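Local atomic coordinates of dTDP-4-amino-4,6-dideoxyglucose formyltransferase (PDB entry 6V2T), a protein that probably transfers a formyl group from a folate cofactor to the amino group of dTDP-4-amino-4,6-dideoxyglucose, a sugar nucleotide of lipopolysaccharide O-antigen synthesis. Residues V174-R177 and V178-T181; Q102-P105 and S106-N110; N210-S213 and D214-L218; H189-D192 and L193-N197. One frame throughout, in Å; residues are numbered along the deposited sequence.

Contact 1: residues V174-R177 and V178-T181. With 0FX (dTDP-4-amino-4,6-dideoxyglucose), chain G.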
loop_
_atom_site.group_PDB
_atom_site.type_symbol
_atom_site.label_atom_id
_atom_site.label_comp_id
_atom_site.label_asym_id
_atom_site.label_seq_id
_atom_site.Cartn_x
_atom_site.Cartn_y
_atom_site.Cartn_z
ATOM N N VAL B 174 5.443 -11.535 6.482
ATOM C CA VAL B 174 5.654 -12.667 7.424
ATOM C C VAL B 174 5.174 -13.969 6.763
ATOM O O VAL B 174 5.844 -14.983 6.910
ATOM C CB VAL B 174 4.971 -12.448 8.791
ATOM C CG1 VAL B 174 5.351 -13.575 9.732
ATOM C CG2 VAL B 174 5.344 -11.105 9.396
ATOM N N TYR B 175 4.012 -13.956 6.105
ATOM C CA TYR B 175 3.423 -15.169 5.513
ATOM C C TYR B 175 4.414 -15.783 4.515
ATOM O O TYR B 175 4.613 -17.015 4.553
ATOM C CB TYR B 175 2.117 -14.852 4.803
ATOM C CG TYR B 175 1.429 -16.065 4.259
ATOM C CD1 TYR B 175 0.815 -16.970 5.113
ATOM C CD2 TYR B 175 1.374 -16.305 2.897
ATOM C CE1 TYR B 175 0.139 -18.069 4.623
ATOM C CE2 TYR B 175 0.678 -17.384 2.392
ATOM C CZ TYR B 175 0.066 -18.272 3.257
ATOM O OH TYR B 175 -0.601 -19.341 2.755
ATOM N N GLU B 176 5.031 -14.954 3.677
ATOM C CA GLU B 176 5.965 -15.480 2.659
ATOM C C GLU B 176 7.172 -16.123 3.353
ATOM O O GLU B 176 7.651 -17.116 2.847
ATOM C CB GLU B 176 6.366 -14.369 1.682
ATOM C CG GLU B 176 5.256 -14.023 0.715
ATOM C CD GLU B 176 5.526 -12.894 -0.281
ATOM O OE1 GLU B 176 6.466 -12.091 -0.093
ATOM O OE2 GLU B 176 4.741 -12.789 -1.204
ATOM N N ARG B 177 7.660 -15.539 4.445
ATOM C CA ARG B 177 8.822 -16.063 5.193
ATOM C C ARG B 177 8.411 -17.400 5.838
ATOM O O ARG B 177 9.184 -18.354 5.788
ATOM C CB ARG B 177 9.281 -14.984 6.165
ATOM C CG ARG B 177 10.600 -15.262 6.863
ATOM C CD ARG B 177 11.022 -14.149 7.800
ATOM N NE ARG B 177 11.010 -12.859 7.140
ATOM C CZ ARG B 177 10.337 -11.766 7.511
ATOM N NH1 ARG B 177 9.585 -11.722 8.595
ATOM N NH2 ARG B 177 10.399 -10.699 6.746
ATOM N N VAL B 178 7.184 -17.499 6.337
ATOM C CA VAL B 178 6.628 -18.759 6.899
ATOM C C VAL B 178 6.557 -19.803 5.789
ATOM O O VAL B 178 7.054 -20.937 6.028
ATOM C CB VAL B 178 5.268 -18.532 7.582
ATOM C CG1 VAL B 178 4.578 -19.837 7.920
ATOM C CG2 VAL B 178 5.441 -17.679 8.820
ATOM N N GLN B 179 6.059 -19.427 4.610
ATOM C CA GLN B 179 5.922 -20.371 3.467
ATOM C C GLN B 179 7.302 -20.938 3.128
ATOM O O GLN B 179 7.379 -22.163 2.872
ATOM C CB GLN B 179 5.305 -19.741 2.213
ATOM C CG GLN B 179 3.823 -19.394 2.312
ATOM C CD GLN B 179 3.310 -18.791 1.014
ATOM O OE1 GLN B 179 3.678 -17.676 0.600
ATOM N NE2 GLN B 179 2.419 -19.513 0.366
ATOM N N GLN B 180 8.356 -20.116 3.172
ATOM C CA GLN B 180 9.738 -20.589 2.851
ATOM C C GLN B 180 10.181 -21.636 3.885
ATOM O O GLN B 180 10.765 -22.662 3.494
ATOM C CB GLN B 180 10.747 -19.441 2.820
ATOM C CG GLN B 180 12.104 -19.879 2.279
ATOM C CD GLN B 180 12.009 -20.587 0.944
ATOM O OE1 GLN B 180 11.515 -20.030 -0.044
ATOM N NE2 GLN B 180 12.448 -21.839 0.913
ATOM N N THR B 181 9.929 -21.357 5.159
ATOM C CA THR B 181 10.240 -22.247 6.298
ATOM C C THR B 181 9.438 -23.547 6.195
ATOM O O THR B 181 10.019 -24.589 6.571
ATOM C CB THR B 181 10.054 -21.498 7.620
ATOM O OG1 THR B 181 11.282 -20.792 7.757
ATOM C CG2 THR B 181 9.834 -22.399 8.809
HETATM O O4P 0FX G . -2.787 -20.216 4.572
HETATM P P2 0FX G . -3.825 -20.648 3.534
HETATM O O3P 0FX G . -3.396 -21.847 2.749
HETATM O O1G 0FX G . -5.035 -21.072 4.440
HETATM C C1G 0FX G . -5.574 -22.382 4.278
HETATM C C2G 0FX G . -7.077 -22.188 4.271
HETATM O O2G 0FX G . -7.554 -21.352 3.201
HETATM C C3G 0FX G . -7.438 -21.538 5.596
HETATM O O3G 0FX G . -8.871 -21.457 5.636
HETATM C C4G 0FX G . -6.853 -22.319 6.790
HETATM N N4A 0FX G . -6.997 -21.511 8.005
HETATM C C5G 0FX G . -5.376 -22.673 6.668
HETATM C C6G 0FX G . -4.949 -23.645 7.786
HETATM O O5G 0FX G . -5.149 -23.231 5.371
HETATM O OPP 0FX G . -4.304 -19.660 2.238
HETATM P P 0FX G . -5.254 -18.491 2.670
HETATM O O1P 0FX G . -6.542 -18.811 3.269
HETATM O O2P 0FX G . -5.591 -17.737 1.412
HETATM O O5 0FX G . -4.527 -17.365 3.503
HETATM C C5 0FX G . -3.204 -16.994 3.221
HETATM C C4 0FX G . -2.990 -15.605 3.835
HETATM O O4 0FX G . -3.739 -14.600 3.150
HETATM C C3 0FX G . -3.484 -15.468 5.286
HETATM O O3 0FX G . -2.560 -16.002 6.224
HETATM C C2 0FX G . -3.761 -13.954 5.458
HETATM C C1 0FX G . -4.139 -13.577 3.998
HETATM N N11 0FX G . -5.581 -13.408 3.891
HETATM C C61 0FX G . -6.387 -14.373 3.394
HETATM C C51 0FX G . -7.757 -14.131 3.299
HETATM C C5A 0FX G . -8.683 -15.212 2.753
HETATM C C21 0FX G . -6.075 -12.227 4.284
HETATM O O21 0FX G . -5.227 -11.291 4.779
HETATM N N31 0FX G . -7.402 -11.958 4.223
HETATM C C41 0FX G . -8.254 -12.896 3.730
HETATM O O41 0FX G . -9.592 -12.623 3.725
HETATM O O HOH W 1 11.664 -18.484 6.245
#
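Y175 and Q179 carry the tight part of this contact. The Y175 ring lies between Q179 on one face and the sugar nucleotide on the other. Q179 CG sits over the first face, offset toward the rim, in a CH-pi contact 4.1 Å from the ring centroid. The amide crosses the ring obliquely, the planes 33° apart, and Q179 CD comes within 3.3 Å of Y175 CE2. Over the opposite face, 0FX C4 stands above the ring centre. The Y175 side chain runs anti to its own N (chi1 -176°), and its OH donates a hydrogen bond of 3.0 Å to phosphate oxygen O4P of 0FX. These are about two turns of helix 171-194 in the formyltransferase domain, with i to i+4 bonds such as Q179 N to Y175 O, 2.8 Å. On the buried side, V174 CG1 packs loosely on V178 CG2 at 4.2 Å, and V178 reaches V163 of strand 157-163. The other side is more open. E176 and Q180 are exposed there, and the NE2 of Q180 bonds to D184. R177 leads its guanidinium away to a salt bridge with D169.

Contact 2: residues Q102-P105 and S106-N110. With FOL (folic acid), chain H.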
loop_
_atom_site.group_PDB
_atom_site.type_symbol
_atom_site.label_atom_id
_atom_site.label_comp_id
_atom_site.label_asym_id
_atom_site.label_seq_id
_atom_site.Cartn_x
_atom_site.Cartn_y
_atom_site.Cartn_z
ATOM N N GLN B 102 -10.800 -27.851 5.995
ATOM C CA GLN B 102 -11.817 -28.609 6.787
ATOM C C GLN B 102 -11.243 -29.115 8.107
ATOM O O GLN B 102 -10.130 -29.636 8.118
ATOM C CB GLN B 102 -12.336 -29.835 6.044
ATOM C CG GLN B 102 -13.094 -29.518 4.767
ATOM C CD GLN B 102 -13.639 -30.790 4.156
ATOM O OE1 GLN B 102 -12.912 -31.578 3.547
ATOM N NE2 GLN B 102 -14.929 -31.010 4.351
ATOM N N ILE B 103 -12.028 -29.042 9.176
ATOM C CA ILE B 103 -11.690 -29.690 10.467
ATOM C C ILE B 103 -11.892 -31.199 10.308
ATOM O O ILE B 103 -12.975 -31.601 9.841
ATOM C CB ILE B 103 -12.530 -29.112 11.617
ATOM C CG1 ILE B 103 -12.276 -27.610 11.783
ATOM C CG2 ILE B 103 -12.231 -29.893 12.896
ATOM C CD1 ILE B 103 -13.437 -26.831 12.383
ATOM N N PHE B 104 -10.893 -32.010 10.675
ATOM C CA PHE B 104 -11.022 -33.491 10.641
ATOM C C PHE B 104 -11.896 -33.923 11.807
ATOM O O PHE B 104 -11.661 -33.502 12.932
ATOM C CB PHE B 104 -9.667 -34.201 10.695
ATOM C CG PHE B 104 -8.863 -34.150 9.421
ATOM C CD1 PHE B 104 -9.048 -33.142 8.489
ATOM C CD2 PHE B 104 -7.908 -35.128 9.159
ATOM C CE1 PHE B 104 -8.283 -33.098 7.334
ATOM C CE2 PHE B 104 -7.129 -35.064 8.011
ATOM C CZ PHE B 104 -7.324 -34.056 7.105
ATOM N N PRO B 105 -12.930 -34.765 11.587
ATOM C CA PRO B 105 -13.714 -35.295 12.688
ATOM C C PRO B 105 -12.909 -36.297 13.524
ATOM O O PRO B 105 -11.957 -36.906 13.017
ATOM C CB PRO B 105 -14.863 -36.019 11.978
ATOM C CG PRO B 105 -14.241 -36.476 10.683
ATOM C CD PRO B 105 -13.335 -35.332 10.293
ATOM N N SER B 106 -13.322 -36.466 14.774
ATOM C CA SER B 106 -12.774 -37.454 15.733
ATOM C C SER B 106 -12.676 -38.846 15.085
ATOM O O SER B 106 -11.679 -39.507 15.332
ATOM C CB SER B 106 -13.600 -37.457 16.988
ATOM O OG SER B 106 -14.904 -37.903 16.699
ATOM N N GLU B 107 -13.624 -39.248 14.218
ATOM C CA GLU B 107 -13.644 -40.574 13.543
ATOM C C GLU B 107 -12.490 -40.713 12.543
ATOM O O GLU B 107 -12.113 -41.876 12.253
ATOM C CB GLU B 107 -14.965 -40.812 12.801
ATOM C CG GLU B 107 -16.156 -41.048 13.717
ATOM C CD GLU B 107 -16.812 -39.802 14.287
ATOM O OE1 GLU B 107 -16.393 -38.673 13.915
ATOM O OE2 GLU B 107 -17.737 -39.956 15.122
ATOM N N LEU B 108 -11.955 -39.613 11.999
ATOM C CA LEU B 108 -10.764 -39.673 11.116
ATOM C C LEU B 108 -9.488 -39.687 11.975
ATOM O O LEU B 108 -8.691 -40.604 11.815
ATOM C CB LEU B 108 -10.767 -38.466 10.182
ATOM C CG LEU B 108 -10.411 -38.722 8.723
ATOM C CD1 LEU B 108 -10.129 -37.419 8.010
ATOM C CD2 LEU B 108 -9.257 -39.696 8.559
ATOM N N VAL B 109 -9.285 -38.668 12.816
ATOM C CA VAL B 109 -7.996 -38.440 13.541
ATOM C C VAL B 109 -7.713 -39.571 14.534
ATOM O O VAL B 109 -6.509 -39.847 14.755
ATOM C CB VAL B 109 -7.903 -37.048 14.204
ATOM C CG1 VAL B 109 -8.051 -35.934 13.184
ATOM C CG2 VAL B 109 -8.868 -36.840 15.357
ATOM N N ASN B 110 -8.741 -40.198 15.116
ATOM C CA ASN B 110 -8.582 -41.264 16.139
ATOM C C ASN B 110 -8.263 -42.606 15.479
ATOM O O ASN B 110 -7.725 -43.474 16.187
ATOM C CB ASN B 110 -9.813 -41.381 17.048
ATOM C CG ASN B 110 -10.002 -40.163 17.931
ATOM O OD1 ASN B 110 -9.051 -39.436 18.225
ATOM N ND2 ASN B 110 -11.223 -39.928 18.368
HETATM N N1 FOL H . -8.516 -30.968 12.001
HETATM C C2 FOL H . -8.316 -31.380 13.263
HETATM N NA2 FOL H . -9.191 -32.203 13.832
HETATM N N3 FOL H . -7.203 -31.005 13.962
HETATM C C4 FOL H . -6.318 -30.158 13.413
HETATM O O4 FOL H . -5.327 -29.869 14.133
HETATM C C4A FOL H . -6.508 -29.719 12.106
HETATM N N5 FOL H . -5.689 -28.856 11.505
HETATM C C6 FOL H . -6.061 -28.095 10.307
HETATM C C7 FOL H . -6.919 -29.018 9.423
HETATM N N8 FOL H . -7.904 -29.760 10.163
HETATM C C8A FOL H . -7.647 -30.154 11.419
HETATM C C9 FOL H . -6.580 -26.646 10.638
HETATM N N10 FOL H . -7.604 -26.173 9.704
HETATM C C11 FOL H . -11.100 -24.009 10.603
HETATM C C12 FOL H . -10.808 -24.431 9.305
HETATM C C13 FOL H . -9.632 -25.136 9.027
HETATM C C14 FOL H . -8.735 -25.461 10.024
HETATM C C15 FOL H . -9.042 -25.064 11.321
HETATM C C16 FOL H . -10.206 -24.348 11.610
HETATM C C FOL H . -12.383 -23.272 10.909
HETATM O O FOL H . -13.277 -23.400 10.102
HETATM N N FOL H . -12.594 -22.582 12.033
#
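The F104 ring takes L108 over one face and V109 at its edge. L108 CD1 stands over the face and comes within 3.4 Å of F104 CD2. V109 CG1 lies near the ring plane, 3.4 Å from F104 CB, and the same methyl also approaches NA2 of the folate. The pterin approaches the ring obliquely, with N8 nearest at CD1. The F104 side chain starts anti to its carbonyl carbon (chi1 -74°), which places the ring against L108 and V109. P105 is the N-cap residue of the short helix 106-109. Its carbonyl oxygen accepts two bonds. V109 N comes in the carbonyl plane at 3.2 Å, while L108 N comes from above that plane at 2.9 Å. Nearer the solvent, S106 OG makes a weak hydrogen bond to E107 OE1. Deeper in, F104 and L108 both touch C114 of strand 113-118, and L108 reaches I88 of helix 82-91. The folate NA2 donates to F104 O at 2.9 Å, F104 N lies 2.9 Å from N1, and Q102 O lies 3.0 Å from N8. This is consistent with recognition of the pterin largely through the main chain of this loop.

Contact 3: residues N210-S213 and D214-L218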
loop_
_atom_site.group_PDB
_atom_site.type_symbol
_atom_site.label_atom_id
_atom_site.label_comp_id
_atom_site.label_asym_id
_atom_site.label_seq_id
_atom_site.Cartn_x
_atom_site.Cartn_y
_atom_site.Cartn_z
ATOM N N ASN B 210 -7.089 -18.464 17.853
ATOM C CA ASN B 210 -7.821 -17.351 17.209
ATOM C C ASN B 210 -8.750 -17.963 16.175
ATOM O O ASN B 210 -8.268 -18.744 15.370
ATOM C CB ASN B 210 -6.860 -16.385 16.530
ATOM C CG ASN B 210 -5.941 -15.744 17.536
ATOM O OD1 ASN B 210 -6.418 -15.174 18.517
ATOM N ND2 ASN B 210 -4.648 -15.935 17.369
ATOM N N GLY B 211 -10.029 -17.628 16.211
ATOM C CA GLY B 211 -10.980 -18.102 15.204
ATOM C C GLY B 211 -11.160 -17.095 14.088
ATOM O O GLY B 211 -10.705 -15.940 14.216
ATOM N N ILE B 212 -11.921 -17.477 13.071
ATOM C CA ILE B 212 -12.196 -16.573 11.919
ATOM C C ILE B 212 -12.892 -15.312 12.435
ATOM O O ILE B 212 -12.595 -14.237 11.940
ATOM C CB ILE B 212 -13.016 -17.272 10.824
ATOM C CG1 ILE B 212 -13.233 -16.342 9.631
ATOM C CG2 ILE B 212 -14.336 -17.792 11.361
ATOM C CD1 ILE B 212 -13.634 -17.061 8.364
ATOM N N SER B 213 -13.776 -15.429 13.423
ATOM C CA SER B 213 -14.533 -14.266 13.948
ATOM C C SER B 213 -13.596 -13.315 14.725
ATOM O O SER B 213 -13.862 -12.099 14.762
ATOM C CB SER B 213 -15.733 -14.733 14.744
ATOM O OG SER B 213 -15.318 -15.364 15.935
ATOM N N ASP B 214 -12.500 -13.808 15.294
ATOM C CA ASP B 214 -11.520 -12.923 15.969
ATOM C C ASP B 214 -10.851 -12.080 14.871
ATOM O O ASP B 214 -10.700 -10.883 15.082
ATOM C CB ASP B 214 -10.576 -13.735 16.855
ATOM C CG ASP B 214 -11.367 -14.565 17.854
ATOM O OD1 ASP B 214 -12.165 -13.971 18.603
ATOM O OD2 ASP B 214 -11.255 -15.789 17.810
ATOM N N PHE B 215 -10.502 -12.681 13.730
ATOM C CA PHE B 215 -9.885 -11.942 12.601
ATOM C C PHE B 215 -10.854 -10.848 12.139
ATOM O O PHE B 215 -10.466 -9.685 12.080
ATOM C CB PHE B 215 -9.512 -12.891 11.459
ATOM C CG PHE B 215 -8.982 -12.170 10.246
ATOM C CD1 PHE B 215 -7.739 -11.563 10.281
ATOM C CD2 PHE B 215 -9.762 -12.019 9.110
ATOM C CE1 PHE B 215 -7.269 -10.854 9.184
ATOM C CE2 PHE B 215 -9.274 -11.347 7.999
ATOM C CZ PHE B 215 -8.023 -10.762 8.041
ATOM N N LYS B 216 -12.100 -11.231 11.833
ATOM C CA LYS B 216 -13.155 -10.301 11.368
ATOM C C LYS B 216 -13.335 -9.140 12.356
ATOM O O LYS B 216 -13.399 -7.990 11.882
ATOM C CB LYS B 216 -14.454 -11.076 11.121
ATOM C CG LYS B 216 -14.366 -11.998 9.927
ATOM C CD LYS B 216 -15.631 -12.752 9.587
ATOM C CE LYS B 216 -15.565 -13.329 8.181
ATOM N NZ LYS B 216 -16.554 -14.416 7.989
ATOM N N ALA B 217 -13.291 -9.388 13.662
ATOM C CA ALA B 217 -13.391 -8.322 14.691
ATOM C C ALA B 217 -12.212 -7.347 14.580
ATOM O O ALA B 217 -12.455 -6.118 14.673
ATOM C CB ALA B 217 -13.490 -8.902 16.084
ATOM N N LEU B 218 -10.978 -7.841 14.408
ATOM C CA LEU B 218 -9.770 -6.975 14.318
ATOM C C LEU B 218 -9.915 -6.044 13.123
ATOM O O LEU B 218 -9.365 -4.930 13.146
ATOM C CB LEU B 218 -8.510 -7.812 14.082
ATOM C CG LEU B 218 -7.759 -8.286 15.315
ATOM C CD1 LEU B 218 -6.540 -9.068 14.851
ATOM C CD2 LEU B 218 -7.364 -7.114 16.201
#
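D214 OD2 accepts the hydrogen bond from G211 N, at 2.7 Å the shortest sound polar bond here. It uses its anti lone pair, on the side away from OD1, and the bond is fairly straight at 161°. D214 CG lies anti to its carbonyl carbon (chi1 -56°). This turns the carboxylate back toward the start of the helix, where G211 is the N-cap residue. The bond is the reverse half of a capping box, and that half only, since glycine has no side chain for the other. The negative group therefore sits at a helix N-terminus, and the helix dipole would probably favour its charged form. The carbonyl oxygen of G211 receives the first turn. D214 N and F215 N both point to G211 O, each in a weak bond, of 3.0 and 3.3 Å. The regular bonds follow. K216 N meets I212 O at 3.0 Å with an almost linear angle of 172°, and A217 N bonds to S213 O at the same length.

Along the exposed side, I212 and K216 lie side by side and point the same way. Extended beyond CG, K216 lays its aliphatic chain beside I212, and NZ comes to 4.0 Å from I212 CD1. F215 takes the buried side. Its ring stands edge-to-face with F129 and touches the bound sugar nucleotide. F215 also packs on V132 of helix 130-137, while L218 reaches F133 and I136 of the same helix. Just before the helix, N210 belongs to the short parallel strand 209-210 and bonds through its backbone to R126 and W128, beside strand 126-127.

Contact 4: residues H189-D192 and L193-N197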
loop_
_atom_site.group_PDB
_atom_site.type_symbol
_atom_site.label_atom_id
_atom_site.label_comp_id
_atom_site.label_asym_id
_atom_site.label_seq_id
_atom_site.Cartn_x
_atom_site.Cartn_y
_atom_site.Cartn_z
ATOM N N HIS B 189 12.081 -33.119 5.922
ATOM C CA HIS B 189 11.284 -34.032 6.800
ATOM C C HIS B 189 10.086 -34.691 6.133
ATOM O O HIS B 189 9.407 -35.451 6.843
ATOM C CB HIS B 189 10.823 -33.295 8.057
ATOM C CG HIS B 189 11.962 -32.858 8.906
ATOM N ND1 HIS B 189 12.958 -33.730 9.288
ATOM C CD2 HIS B 189 12.281 -31.658 9.437
ATOM C CE1 HIS B 189 13.835 -33.081 10.042
ATOM N NE2 HIS B 189 13.432 -31.816 10.162
ATOM N N LEU B 190 9.818 -34.509 4.843
ATOM C CA LEU B 190 8.633 -35.175 4.258
ATOM C C LEU B 190 8.803 -36.700 4.409
ATOM O O LEU B 190 7.885 -37.328 4.889
ATOM C CB LEU B 190 8.423 -34.766 2.801
ATOM C CG LEU B 190 7.271 -35.491 2.105
ATOM C CD1 LEU B 190 5.945 -35.166 2.770
ATOM C CD2 LEU B 190 7.217 -35.166 0.624
ATOM N N ALA B 191 9.951 -37.278 4.016
ATOM C CA ALA B 191 10.218 -38.732 4.133
ATOM C C ALA B 191 10.067 -39.148 5.603
ATOM O O ALA B 191 9.410 -40.172 5.858
ATOM C CB ALA B 191 11.608 -39.076 3.621
ATOM N N ASP B 192 10.667 -38.372 6.500
ATOM C CA ASP B 192 10.662 -38.594 7.965
ATOM C C ASP B 192 9.216 -38.707 8.455
ATOM O O ASP B 192 8.951 -39.625 9.236
ATOM C CB ASP B 192 11.375 -37.475 8.715
ATOM C CG ASP B 192 12.884 -37.484 8.600
ATOM O OD1 ASP B 192 13.440 -38.543 8.284
ATOM O OD2 ASP B 192 13.483 -36.422 8.861
ATOM N N LEU B 193 8.333 -37.818 7.999
ATOM C CA LEU B 193 6.892 -37.788 8.380
ATOM C C LEU B 193 6.227 -39.071 7.924
ATOM O O LEU B 193 5.502 -39.742 8.712
ATOM C CB LEU B 193 6.178 -36.622 7.682
ATOM C CG LEU B 193 6.512 -35.241 8.209
ATOM C CD1 LEU B 193 5.698 -34.180 7.461
ATOM C CD2 LEU B 193 6.279 -35.191 9.717
ATOM N N VAL B 194 6.425 -39.385 6.653
ATOM C CA VAL B 194 5.833 -40.593 6.041
ATOM C C VAL B 194 6.267 -41.841 6.823
ATOM O O VAL B 194 5.382 -42.668 7.047
ATOM C CB VAL B 194 6.192 -40.703 4.548
ATOM C CG1 VAL B 194 5.700 -42.015 3.983
ATOM C CG2 VAL B 194 5.664 -39.523 3.746
ATOM N N PHE B 195 7.548 -41.967 7.219
ATOM C CA PHE B 195 8.141 -43.229 7.767
ATOM C C PHE B 195 8.248 -43.169 9.300
ATOM O O PHE B 195 8.908 -44.042 9.884
ATOM C CB PHE B 195 9.510 -43.508 7.120
ATOM C CG PHE B 195 9.426 -43.722 5.632
ATOM C CD1 PHE B 195 8.463 -44.555 5.094
ATOM C CD2 PHE B 195 10.276 -43.043 4.768
ATOM C CE1 PHE B 195 8.359 -44.739 3.721
ATOM C CE2 PHE B 195 10.151 -43.198 3.397
ATOM C CZ PHE B 195 9.210 -44.055 2.874
ATOM N N ALA B 196 7.607 -42.167 9.917
ATOM C CA ALA B 196 7.526 -41.942 11.378
ATOM C C ALA B 196 8.918 -41.888 11.999
ATOM O O ALA B 196 9.107 -42.340 13.153
ATOM C CB ALA B 196 6.675 -42.989 12.029
ATOM N N ASN B 197 9.861 -41.296 11.278
ATOM C CA ASN B 197 11.198 -41.005 11.823
ATOM C C ASN B 197 11.115 -39.662 12.542
ATOM O O ASN B 197 11.601 -38.657 11.989
ATOM C CB ASN B 197 12.248 -41.037 10.720
ATOM C CG ASN B 197 13.633 -40.908 11.286
ATOM O OD1 ASN B 197 13.838 -41.149 12.474
ATOM N ND2 ASN B 197 14.560 -40.465 10.449
#
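D192 is held from two directions, by a histidine before it and an asparagine after it. H189 ND1 donates to D192 OD2 at 2.8 Å, with the acceptor exactly in the imidazole plane and its anti lone pair in use. The other oxygen, OD1, is met by N197 ND2 at 3.1 Å from above the carboxylate plane. The carboxylate and the N197 amide stand almost perpendicular, 89° apart, though the two side chains run alongside each other. N197 CG lies anti to its own N (chi1 -173°), which carries the amide back to D192. The main chain joins the same pair, since N197 N bonds to D192 O at 2.8 Å. Here helix 171-194 ends in a Schellman motif. F195 is the first residue to leave helical angles, but its N still bonds to A191 O, 2.9 Å away. A196 takes a left-handed conformation, its N bonds weakly to L193 O, and the chain turns so that N197 can reach back. On the buried side V194 packs on V53 and F55 of strand 53-60, and L193 on strand 157-163. R113 bonds to the carbonyl oxygens of L193 and V194, and F159 stacks on the H189 ring.

In the fold
All four contacts are local, so none closes a long loop, and none nests in or crosses another. Contact 2 comes first along the chain. It lies in the connection, with its short helix 106-109, between strands 94-98 and 113-118 of the main sheet and borders the folate site. Contacts 1 and 4 follow on one helix, 171-194, with centres about 22 Å apart. The first borders the sugar nucleotide site, and the second ends the helix beside strands 53-60 and 157-163. Contact 3 comes last and begins helix 212-219. Its centre is about 34 Å from that of contact 4, across the centre of the chain. Contacts 1, 2 and 3 thus border the two ligand sites from different elements.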